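Local coordinates for coat protein (Sulfolobus turreted icosahedral virus, PDB 2BBD) that serves as the major capsid protein, probably building the outer protein shell of this archaeal virus from a double jelly-roll fold, at residues A[2-7]-A[26-31]; A[20-25]-A[131-136]; A[33-38]-A[150-155]; A[93-98]-A[113-118]. One frame throughout, in Å; residues are numbered along the deposited sequence.

Contact 1: residues A[2-7]-A[26-31]; sequences EIYTET and RNNFIR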
# COMPACT_ATOMS: atom_id res chain seq x y z
N GLU A 2 -12.36 -7.26 22.56
CA GLU A 2 -13.53 -7.18 21.68
C GLU A 2 -13.26 -6.26 20.48
O GLU A 2 -12.84 -5.12 20.65
CB GLU A 2 -14.73 -6.67 22.47
CG GLU A 2 -16.05 -6.64 21.70
CD GLU A 2 -17.22 -6.23 22.59
OE1 GLU A 2 -18.35 -6.07 22.08
OE2 GLU A 2 -17.00 -6.06 23.81
N ILE A 3 -13.50 -6.78 19.29
CA ILE A 3 -13.27 -6.02 18.06
C ILE A 3 -14.57 -5.48 17.50
O ILE A 3 -15.56 -6.20 17.39
CB ILE A 3 -12.60 -6.91 16.98
CG1 ILE A 3 -11.30 -7.50 17.53
CG2 ILE A 3 -12.33 -6.09 15.71
CD1 ILE A 3 -10.62 -8.48 16.57
N TYR A 4 -14.58 -4.20 17.15
CA TYR A 4 -15.78 -3.58 16.61
C TYR A 4 -15.41 -2.47 15.65
O TYR A 4 -14.31 -1.91 15.69
CB TYR A 4 -16.66 -3.02 17.73
CG TYR A 4 -16.04 -1.89 18.52
CD1 TYR A 4 -15.07 -2.14 19.49
CD2 TYR A 4 -16.40 -0.56 18.27
CE1 TYR A 4 -14.47 -1.11 20.19
CE2 TYR A 4 -15.80 0.48 18.96
CZ TYR A 4 -14.84 0.20 19.92
OH TYR A 4 -14.23 1.22 20.60
N THR A 5 -16.35 -2.14 14.78
CA THR A 5 -16.13 -1.14 13.77
C THR A 5 -17.15 -0.01 13.80
O THR A 5 -18.33 -0.23 14.06
CB THR A 5 -16.14 -1.81 12.37
OG1 THR A 5 -15.09 -2.78 12.30
CG2 THR A 5 -15.94 -0.79 11.28
N GLU A 6 -16.67 1.21 13.56
CA GLU A 6 -17.57 2.34 13.49
C GLU A 6 -17.09 3.36 12.44
O GLU A 6 -15.89 3.52 12.19
CB GLU A 6 -17.79 2.99 14.88
CG GLU A 6 -16.57 3.51 15.62
CD GLU A 6 -16.89 3.92 17.08
OE1 GLU A 6 -16.09 4.66 17.68
OE2 GLU A 6 -17.93 3.50 17.64
N THR A 7 -18.06 4.02 11.82
CA THR A 7 -17.78 5.00 10.79
C THR A 7 -17.85 6.41 11.36
O THR A 7 -18.84 6.78 11.97
CB THR A 7 -18.80 4.86 9.66
OG1 THR A 7 -18.78 3.52 9.17
CG2 THR A 7 -18.50 5.84 8.54
N ARG A 26 -8.84 8.18 19.17
CA ARG A 26 -8.15 7.16 19.95
C ARG A 26 -9.06 6.54 21.02
O ARG A 26 -8.72 6.54 22.20
CB ARG A 26 -6.92 7.78 20.60
CG ARG A 26 -5.98 8.41 19.59
CD ARG A 26 -4.75 9.03 20.21
NE ARG A 26 -5.06 10.24 20.97
CZ ARG A 26 -5.38 10.26 22.26
NH1 ARG A 26 -5.43 9.12 22.95
NH2 ARG A 26 -5.64 11.41 22.86
N ASN A 27 -10.20 6.02 20.58
CA ASN A 27 -11.17 5.41 21.48
C ASN A 27 -10.68 4.12 22.10
O ASN A 27 -11.07 3.78 23.22
CB ASN A 27 -12.46 5.13 20.73
CG ASN A 27 -13.11 6.38 20.18
OD1 ASN A 27 -14.10 6.31 19.47
ND2 ASN A 27 -12.54 7.54 20.52
N ASN A 28 -9.85 3.40 21.37
CA ASN A 28 -9.30 2.12 21.82
C ASN A 28 -8.16 1.78 20.89
O ASN A 28 -7.74 2.61 20.08
CB ASN A 28 -10.36 1.03 21.73
CG ASN A 28 -11.14 0.85 23.02
OD1 ASN A 28 -10.55 0.67 24.09
ND2 ASN A 28 -12.47 0.88 22.93
N PHE A 29 -7.66 0.55 21.02
CA PHE A 29 -6.61 0.10 20.13
C PHE A 29 -7.26 0.03 18.75
O PHE A 29 -8.47 -0.20 18.65
CB PHE A 29 -6.10 -1.28 20.56
CG PHE A 29 -5.04 -1.24 21.64
CD1 PHE A 29 -4.07 -2.23 21.72
CD2 PHE A 29 -5.03 -0.22 22.59
CE1 PHE A 29 -3.08 -2.21 22.72
CE2 PHE A 29 -4.05 -0.18 23.60
CZ PHE A 29 -3.08 -1.18 23.66
N ILE A 30 -6.48 0.23 17.70
CA ILE A 30 -7.00 0.22 16.33
C ILE A 30 -6.39 -0.91 15.49
O ILE A 30 -5.17 -1.02 15.39
CB ILE A 30 -6.70 1.57 15.65
CG1 ILE A 30 -7.44 2.69 16.39
CG2 ILE A 30 -7.08 1.52 14.16
CD1 ILE A 30 -6.98 4.10 16.00
N ARG A 31 -7.25 -1.74 14.90
CA ARG A 31 -6.78 -2.83 14.06
C ARG A 31 -6.70 -2.38 12.60
O ARG A 31 -5.82 -2.81 11.85
CB ARG A 31 -7.69 -4.04 14.20
CG ARG A 31 -7.65 -4.69 15.59
CD ARG A 31 -8.59 -5.86 15.64
NE ARG A 31 -8.08 -6.95 14.81
CZ ARG A 31 -7.08 -7.74 15.17
NH1 ARG A 31 -6.49 -7.57 16.34
NH2 ARG A 31 -6.65 -8.69 14.35

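Contact 2: residues A[20-25]-A[131-136]; sequences IPIKIP and IILSIL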
# COMPACT_ATOMS: atom_id res chain seq x y z
N ILE A 20 -5.80 16.67 2.65
CA ILE A 20 -6.83 16.58 3.66
C ILE A 20 -6.35 15.84 4.92
O ILE A 20 -6.26 14.61 4.92
CB ILE A 20 -8.06 15.84 3.10
CG1 ILE A 20 -8.48 16.46 1.76
CG2 ILE A 20 -9.19 15.87 4.10
CD1 ILE A 20 -9.61 15.70 1.06
N PRO A 21 -6.02 16.58 5.99
CA PRO A 21 -5.56 15.95 7.23
C PRO A 21 -6.77 15.49 8.04
O PRO A 21 -7.63 16.29 8.37
CB PRO A 21 -4.78 17.05 7.92
CG PRO A 21 -5.54 18.28 7.54
CD PRO A 21 -5.86 18.05 6.06
N ILE A 22 -6.82 14.20 8.34
CA ILE A 22 -7.93 13.65 9.11
C ILE A 22 -7.43 13.16 10.46
O ILE A 22 -6.49 12.37 10.52
CB ILE A 22 -8.60 12.48 8.36
CG1 ILE A 22 -9.09 12.95 6.99
CG2 ILE A 22 -9.77 11.95 9.16
CD1 ILE A 22 -9.60 11.80 6.09
N LYS A 23 -8.04 13.63 11.53
CA LYS A 23 -7.62 13.19 12.86
C LYS A 23 -8.33 11.89 13.17
O LYS A 23 -9.54 11.78 13.02
CB LYS A 23 -7.98 14.24 13.91
CG LYS A 23 -7.41 13.93 15.29
CD LYS A 23 -5.88 13.82 15.25
CE LYS A 23 -5.31 14.01 16.64
NZ LYS A 23 -5.80 15.29 17.26
N ILE A 24 -7.56 10.89 13.60
CA ILE A 24 -8.14 9.60 13.93
C ILE A 24 -8.40 9.53 15.44
O ILE A 24 -7.50 9.76 16.24
CB ILE A 24 -7.20 8.46 13.51
CG1 ILE A 24 -6.94 8.55 12.00
CG2 ILE A 24 -7.79 7.11 13.89
CD1 ILE A 24 -8.20 8.46 11.15
N PRO A 25 -9.64 9.24 15.84
CA PRO A 25 -10.01 9.15 17.26
C PRO A 25 -9.33 7.96 17.95
O PRO A 25 -9.26 6.86 17.39
CB PRO A 25 -11.53 8.98 17.22
CG PRO A 25 -11.92 9.54 15.87
CD PRO A 25 -10.82 9.05 14.98
N ILE A 131 -2.97 10.95 15.94
CA ILE A 131 -2.94 10.02 14.82
C ILE A 131 -3.59 10.79 13.67
O ILE A 131 -4.76 11.18 13.77
CB ILE A 131 -3.75 8.75 15.09
CG1 ILE A 131 -3.26 8.07 16.38
CG2 ILE A 131 -3.62 7.79 13.91
CD1 ILE A 131 -4.09 6.86 16.80
N ILE A 132 -2.85 11.01 12.59
CA ILE A 132 -3.38 11.75 11.45
C ILE A 132 -3.28 11.01 10.13
O ILE A 132 -2.21 10.55 9.74
CB ILE A 132 -2.63 13.10 11.28
CG1 ILE A 132 -2.85 13.98 12.51
CG2 ILE A 132 -3.13 13.82 10.03
CD1 ILE A 132 -1.96 15.21 12.53
N LEU A 133 -4.42 10.89 9.44
CA LEU A 133 -4.46 10.27 8.12
C LEU A 133 -4.55 11.42 7.13
O LEU A 133 -5.57 12.11 7.05
CB LEU A 133 -5.68 9.36 7.97
CG LEU A 133 -5.93 8.88 6.53
CD1 LEU A 133 -4.78 8.01 6.03
CD2 LEU A 133 -7.23 8.12 6.47
N SER A 134 -3.49 11.65 6.37
CA SER A 134 -3.49 12.72 5.40
C SER A 134 -3.78 12.19 4.00
O SER A 134 -3.11 11.28 3.51
CB SER A 134 -2.15 13.45 5.42
OG SER A 134 -1.87 13.93 6.73
N ILE A 135 -4.80 12.74 3.36
CA ILE A 135 -5.13 12.31 2.01
C ILE A 135 -4.86 13.46 1.05
O ILE A 135 -5.54 14.49 1.12
CB ILE A 135 -6.61 11.91 1.86
CG1 ILE A 135 -6.97 10.84 2.88
CG2 ILE A 135 -6.88 11.37 0.44
CD1 ILE A 135 -8.45 10.50 2.89
N LEU A 136 -3.85 13.30 0.21
CA LEU A 136 -3.55 14.31 -0.80
C LEU A 136 -4.31 13.82 -2.03
O LEU A 136 -3.97 12.77 -2.61
CB LEU A 136 -2.05 14.38 -1.10
CG LEU A 136 -1.66 15.27 -2.30
CD1 LEU A 136 -2.13 16.72 -2.11
CD2 LEU A 136 -0.16 15.20 -2.48
O HOH W 1 -5.41 11.06 17.20

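Contact 3: residues A[33-38]-A[150-155]; sequences IRVQLI and FYITIT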
# COMPACT_ATOMS: atom_id res chain seq x y z
N ILE A 33 -8.11 0.90 9.46
CA ILE A 33 -8.81 2.09 9.05
C ILE A 33 -9.26 1.89 7.61
O ILE A 33 -8.47 1.51 6.75
CB ILE A 33 -7.91 3.34 9.12
CG1 ILE A 33 -7.50 3.60 10.58
CG2 ILE A 33 -8.63 4.53 8.53
CD1 ILE A 33 -6.44 4.69 10.72
N ARG A 34 -10.52 2.16 7.35
CA ARG A 34 -11.06 2.02 6.01
C ARG A 34 -11.40 3.40 5.46
O ARG A 34 -11.95 4.25 6.17
CB ARG A 34 -12.31 1.15 6.01
CG ARG A 34 -13.06 1.17 4.69
CD ARG A 34 -14.39 0.44 4.79
NE ARG A 34 -14.22 -1.00 4.92
CZ ARG A 34 -15.22 -1.85 5.14
NH1 ARG A 34 -16.46 -1.39 5.26
NH2 ARG A 34 -14.98 -3.15 5.24
N VAL A 35 -11.07 3.61 4.19
CA VAL A 35 -11.34 4.85 3.50
C VAL A 35 -12.17 4.53 2.25
O VAL A 35 -11.80 3.65 1.47
CB VAL A 35 -10.02 5.55 3.04
CG1 VAL A 35 -10.34 6.79 2.23
CG2 VAL A 35 -9.16 5.93 4.25
N GLN A 36 -13.29 5.22 2.09
CA GLN A 36 -14.13 5.03 0.91
C GLN A 36 -14.42 6.38 0.26
O GLN A 36 -14.92 7.30 0.91
CB GLN A 36 -15.46 4.35 1.28
CG GLN A 36 -15.32 3.02 1.99
CD GLN A 36 -16.66 2.50 2.50
OE1 GLN A 36 -17.35 1.74 1.81
NE2 GLN A 36 -17.04 2.91 3.70
N LEU A 37 -14.06 6.49 -1.02
CA LEU A 37 -14.31 7.70 -1.79
C LEU A 37 -15.59 7.35 -2.52
O LEU A 37 -15.60 6.50 -3.41
CB LEU A 37 -13.16 7.96 -2.77
CG LEU A 37 -13.35 9.14 -3.73
CD1 LEU A 37 -13.50 10.42 -2.92
CD2 LEU A 37 -12.15 9.25 -4.69
N ILE A 38 -16.68 8.00 -2.13
CA ILE A 38 -17.99 7.70 -2.69
C ILE A 38 -18.72 8.94 -3.20
O ILE A 38 -18.77 9.97 -2.52
CB ILE A 38 -18.87 7.02 -1.61
CG1 ILE A 38 -18.13 5.80 -1.04
CG2 ILE A 38 -20.23 6.65 -2.19
CD1 ILE A 38 -18.79 5.18 0.17
N PHE A 150 -14.94 11.53 1.16
CA PHE A 150 -14.25 10.42 1.79
C PHE A 150 -14.94 10.07 3.09
O PHE A 150 -15.19 10.96 3.92
CB PHE A 150 -12.81 10.76 2.12
CG PHE A 150 -11.92 10.91 0.92
CD1 PHE A 150 -11.63 12.17 0.41
CD2 PHE A 150 -11.34 9.80 0.32
CE1 PHE A 150 -10.76 12.32 -0.67
CE2 PHE A 150 -10.48 9.93 -0.76
CZ PHE A 150 -10.19 11.20 -1.26
N TYR A 151 -15.24 8.79 3.25
CA TYR A 151 -15.86 8.25 4.46
C TYR A 151 -14.80 7.43 5.17
O TYR A 151 -14.14 6.58 4.57
CB TYR A 151 -17.06 7.38 4.10
CG TYR A 151 -18.17 8.15 3.44
CD1 TYR A 151 -18.03 8.61 2.14
CD2 TYR A 151 -19.34 8.48 4.14
CE1 TYR A 151 -19.02 9.37 1.53
CE2 TYR A 151 -20.34 9.24 3.55
CZ TYR A 151 -20.18 9.69 2.24
OH TYR A 151 -21.15 10.45 1.65
N ILE A 152 -14.63 7.69 6.47
CA ILE A 152 -13.64 7.00 7.27
C ILE A 152 -14.27 6.00 8.23
O ILE A 152 -15.19 6.34 8.97
CB ILE A 152 -12.83 8.01 8.10
CG1 ILE A 152 -12.28 9.11 7.19
CG2 ILE A 152 -11.74 7.29 8.87
CD1 ILE A 152 -11.37 8.61 6.05
N THR A 153 -13.79 4.76 8.20
CA THR A 153 -14.33 3.74 9.09
C THR A 153 -13.19 3.09 9.88
O THR A 153 -12.20 2.66 9.32
CB THR A 153 -15.09 2.68 8.31
OG1 THR A 153 -16.18 3.30 7.62
CG2 THR A 153 -15.63 1.63 9.24
N ILE A 154 -13.35 3.04 11.19
CA ILE A 154 -12.30 2.49 12.02
C ILE A 154 -12.66 1.20 12.73
O ILE A 154 -13.76 1.06 13.28
CB ILE A 154 -11.87 3.56 13.06
CG1 ILE A 154 -11.46 4.83 12.32
CG2 ILE A 154 -10.70 3.05 13.91
CD1 ILE A 154 -11.36 6.03 13.20
N THR A 155 -11.75 0.24 12.68
CA THR A 155 -11.96 -1.01 13.37
C THR A 155 -11.12 -0.93 14.65
O THR A 155 -9.90 -0.79 14.60
CB THR A 155 -11.50 -2.22 12.53
OG1 THR A 155 -12.33 -2.35 11.37
CG2 THR A 155 -11.60 -3.49 13.36
O HOH W 2 -15.31 3.92 5.25
O HOH W 3 -20.91 11.11 -1.41

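Contact 4: residues A[93-98]-A[113-118]; sequences QNPAYP and NVMWEF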
# COMPACT_ATOMS: atom_id res chain seq x y z
N GLN A 93 -11.84 -8.25 -5.82
CA GLN A 93 -13.19 -7.82 -5.44
C GLN A 93 -13.30 -6.41 -4.83
O GLN A 93 -14.41 -5.90 -4.64
CB GLN A 93 -13.81 -8.84 -4.47
CG GLN A 93 -14.05 -10.23 -5.10
CD GLN A 93 -14.24 -11.35 -4.07
OE1 GLN A 93 -14.22 -12.54 -4.43
NE2 GLN A 93 -14.41 -10.99 -2.81
N ASN A 94 -12.17 -5.78 -4.52
CA ASN A 94 -12.21 -4.45 -3.91
C ASN A 94 -13.06 -3.45 -4.68
O ASN A 94 -12.92 -3.30 -5.90
CB ASN A 94 -10.81 -3.89 -3.76
CG ASN A 94 -10.79 -2.59 -2.99
OD1 ASN A 94 -10.38 -1.55 -3.51
ND2 ASN A 94 -11.26 -2.63 -1.74
N PRO A 95 -13.96 -2.73 -3.98
CA PRO A 95 -14.80 -1.75 -4.67
C PRO A 95 -13.96 -0.70 -5.39
O PRO A 95 -13.18 0.02 -4.77
CB PRO A 95 -15.64 -1.15 -3.54
CG PRO A 95 -15.78 -2.33 -2.57
CD PRO A 95 -14.37 -2.89 -2.57
N ALA A 96 -14.12 -0.63 -6.70
CA ALA A 96 -13.38 0.33 -7.51
C ALA A 96 -14.24 0.83 -8.67
O ALA A 96 -13.92 0.62 -9.82
CB ALA A 96 -12.09 -0.31 -8.05
N TYR A 97 -15.34 1.48 -8.34
CA TYR A 97 -16.23 2.00 -9.37
C TYR A 97 -15.94 3.49 -9.59
O TYR A 97 -15.67 4.23 -8.63
CB TYR A 97 -17.69 1.82 -8.94
CG TYR A 97 -18.08 0.39 -8.64
CD1 TYR A 97 -17.84 -0.17 -7.38
CD2 TYR A 97 -18.70 -0.40 -9.61
CE1 TYR A 97 -18.22 -1.50 -7.11
CE2 TYR A 97 -19.07 -1.72 -9.34
CZ TYR A 97 -18.83 -2.26 -8.09
OH TYR A 97 -19.19 -3.56 -7.83
N PRO A 98 -15.95 3.93 -10.86
CA PRO A 98 -16.22 3.11 -12.04
C PRO A 98 -14.94 2.44 -12.57
O PRO A 98 -13.83 2.93 -12.34
CB PRO A 98 -16.78 4.12 -13.04
CG PRO A 98 -15.94 5.32 -12.75
CD PRO A 98 -15.92 5.36 -11.22
N ASN A 113 -17.14 4.76 -6.39
CA ASN A 113 -17.00 4.03 -5.13
C ASN A 113 -15.67 3.28 -5.13
O ASN A 113 -15.54 2.21 -5.72
CB ASN A 113 -18.17 3.06 -4.92
CG ASN A 113 -18.02 2.21 -3.65
OD1 ASN A 113 -17.20 2.52 -2.78
ND2 ASN A 113 -18.82 1.16 -3.54
N VAL A 114 -14.69 3.90 -4.48
CA VAL A 114 -13.34 3.37 -4.37
C VAL A 114 -12.98 3.14 -2.90
O VAL A 114 -13.24 3.98 -2.04
CB VAL A 114 -12.32 4.35 -4.98
CG1 VAL A 114 -10.93 3.70 -5.07
CG2 VAL A 114 -12.80 4.82 -6.35
N MSE A 115 -12.37 1.99 -2.61
CA MSE A 115 -12.01 1.67 -1.24
C MSE A 115 -10.53 1.34 -1.05
O MSE A 115 -9.87 0.78 -1.94
CB MSE A 115 -12.84 0.49 -0.75
CG MSE A 115 -12.68 0.21 0.73
SE MSE A 115 -13.62 -1.37 1.31
CE MSE A 115 -15.38 -0.62 1.54
N TRP A 116 -10.02 1.71 0.13
CA TRP A 116 -8.64 1.45 0.53
C TRP A 116 -8.70 1.12 2.02
O TRP A 116 -9.51 1.69 2.75
CB TRP A 116 -7.75 2.67 0.39
CG TRP A 116 -7.54 3.18 -0.98
CD1 TRP A 116 -6.49 2.88 -1.82
CD2 TRP A 116 -8.29 4.20 -1.64
NE1 TRP A 116 -6.55 3.67 -2.94
CE2 TRP A 116 -7.64 4.49 -2.86
CE3 TRP A 116 -9.46 4.91 -1.31
CZ2 TRP A 116 -8.11 5.46 -3.75
CZ3 TRP A 116 -9.93 5.87 -2.20
CH2 TRP A 116 -9.25 6.14 -3.40
N GLU A 117 -7.83 0.22 2.46
CA GLU A 117 -7.78 -0.13 3.88
C GLU A 117 -6.35 -0.09 4.36
O GLU A 117 -5.41 -0.37 3.61
CB GLU A 117 -8.35 -1.52 4.14
CG GLU A 117 -9.82 -1.65 3.84
CD GLU A 117 -10.44 -2.89 4.46
OE1 GLU A 117 -9.82 -3.98 4.39
OE2 GLU A 117 -11.56 -2.78 5.01
N PHE A 118 -6.19 0.28 5.63
CA PHE A 118 -4.89 0.35 6.26
C PHE A 118 -4.89 -0.64 7.41
O PHE A 118 -5.69 -0.54 8.35
CB PHE A 118 -4.62 1.77 6.80
CG PHE A 118 -4.70 2.85 5.76
CD1 PHE A 118 -5.93 3.27 5.27
CD2 PHE A 118 -3.54 3.40 5.22
CE1 PHE A 118 -6.01 4.23 4.26
CE2 PHE A 118 -3.60 4.35 4.22
CZ PHE A 118 -4.84 4.77 3.73

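Contact 1: residues A[2-7]-A[26-31]
Tyr4 OH accepts a hydrogen bond from the Asn28 amide where the two side chains cross at about a right angle, and Ile3 lies against Arg31; both pairs join strand 2-13 to the turn and start of strand 29-43, not its neighbour in the sheet. The bond from Asn28 ND2 to Tyr4 OH measures 2.9 Å, with 163° at the hydrogen. The hydroxyl oxygen lies in the plane of the donating amide, while that amide stands almost perpendicular to the phenol ring (88°) and reaches it at its edge. Tyr4 CG sits between the backbone N and the carbonyl carbon (chi1 65°), which starts the ring off towards the turn. The Ile3 and Arg31 side chains cross likewise. Ile3 CD1 lies over one face of the guanidinium and touches Arg31 CD at 3.4 Å, with Arg31 NE equally close. Glu157 claims the charged end through a salt bridge to Arg31 NH1. Further out, backbone hydrogen bonds fasten Tyr4 to Tyr156 and Glu6 to Ile154, and the two tyrosine rings meet. Side chains thus span strand 145-158, which separates the two segments at the edge of an antiparallel sheet characteristic of a viral jelly roll.

Contact 2: residues A[20-25]-A[131-136]
Ile22 lies opposite Leu133 and reaches along the strand to Ile135, so one side chain samples both the backbone and the apolar face of this antiparallel pair. Its CB rests 3.3 Å from Leu133 O, and CG1, placed beside the backbone N by chi1 of -58°, stays close to that same oxygen. With chi2 extended at 172°, CD1 goes on to meet Ile135 CD1 at 3.6 Å, the two side chains crossing at a slant. The tip also touches Ile152 of the opposing sheet. In the backbone, Ile22 N donates to Leu133 O and Leu133 N returns a bond to Ile22 O, both 2.8 Å long; Ile20 and Ile135 form a second reciprocal pair. Ile24 N donates almost straight to Ile131 O (176°), but the return link is made by a water that accepts from Ile131 N and donates to Ile24 O. Beside it, Ile24 CB packs on Ile131 CG2 at 3.7 Å. The other face is less purely apolar: Lys23 bends at chi2 and lays CD 3.2 Å from Ile131 O, while Pro21 CB touches Ile132 CG2 at 4.2 Å. Alternation of this sort, with isoleucine and leucine turned towards the second sheet and mixed residues on the reverse, belongs to a beta sandwich, here the strand 19-24 edge of an N-terminal jelly roll.

Contact 3: residues A[33-38]-A[150-155]
Ile33 to Leu37 pair with Ile154 to Phe150 as adjoining antiparallel strands, inside one sheet of the N-terminal jelly roll. Four backbone hydrogen bonds join them, two between Arg34 and Thr153 and two between Gln36 and Tyr151; the shortest runs from Arg34 N to Thr153 O at 2.6 Å. On the face of Ile33, Val35 and Leu37 the packing is apolar. Leu37 CD1 stands over the centre of the Phe150 ring, 3.7 Å from its centroid and 11° off the normal, a clear CH-pi contact. In Leu37, chi1 of 175° sets CG anti to the backbone N, and chi2 of 60° then places CD1 over the ring. Val35 straddles two partners, with CG1 3.7 Å from Phe150 CD2 and CG2 3.9 Å from Ile152 CD1. The reverse face is polar and hydrated. One water donates to Tyr151 O at 3.0 Å and hydrogen-bonds Thr153 OG1, which is also hydrogen-bonded to Thr7 OG1; its very short approach to Gln36 NE2 is doubtful. Near the end of the pair, Ile38 CB lies 3.9 Å from Tyr151 CE1, and a second water links Ile38 O with Tyr151 OH. Strand 108-123 flanks 33-38, with Glu117 forming a salt bridge to Arg34, while strand 2-13 flanks 150-155; across the sandwich, Ile20, Ile22 and Ile24 of strand 19-24 press on the apolar face.

Contact 4: residues A[93-98]-A[113-118]
Tyr97 and Asn113 are held by two backbone hydrogen bonds: Tyr97 N donates to Asn113 O, and Asn113 N to Tyr97 O, each over 2.7 Å. In both, the donor stands well above the acceptor's carbonyl plane. A third bond, from Met115 N to Pro95 O, is longer at 3.0 Å and more bent, with 140° at the hydrogen. Pro95 O also receives a CA-H...O contact from Val114 CA at 3.4 Å. Ala96 N comes within 3.3 Å of Asn113 O, but its angle is too poor for a hydrogen bond. Ala96 and Tyr97 both face Asn113, a classic beta bulge where the short strand 96-97 joins the border of the jelly-roll sheet; the peptide before Pro98, just beyond, is cis. Among the side chains, Tyr97 and Asn113 lie side by side and point the same way, with ring and amide planes only 20° apart. Tyr97 CD1 comes 3.7 Å from Asn113 O, which lies at the ring's edge, and 4.1 Å from Asn113 CB. Pro95 packs beside this pair: its CB is close to Asn113 ND2, and its CD meets CB of Met115, a selenomethionine in this crystal, at 4.1 Å. Met115 CG lies anti to the backbone N (chi1 -171°), and the chain then bends at chi3, over Arg34 and Gln36 of the adjoining strand. On the opposite face, Val114 CG2 approaches Tyr97 O at 3.7 Å, and Tyr58 touches both Ala96 and Val114.

From the N terminus, strand 2-13 leads through strand 19-24 to the start of strand 29-43, where contact 1 closes a short loop. Segment 20-25 leaves from within that loop and finds its partner only at 131-136, so contacts 1 and 2 cross. Contact 3 opens at 33-38, after contact 1 has closed, and ends at 150-155; it crosses contact 2 in turn. Contact 4, between 93-98 and 113-118, lies within the spans of both. Contacts 1, 3 and 4 share one sheet, from strand 2-13 to strand 96-97. Contact 2 belongs to the opposing sheet, whose Leu133 and Ile135 pack on Val35 and Phe150 of contact 3.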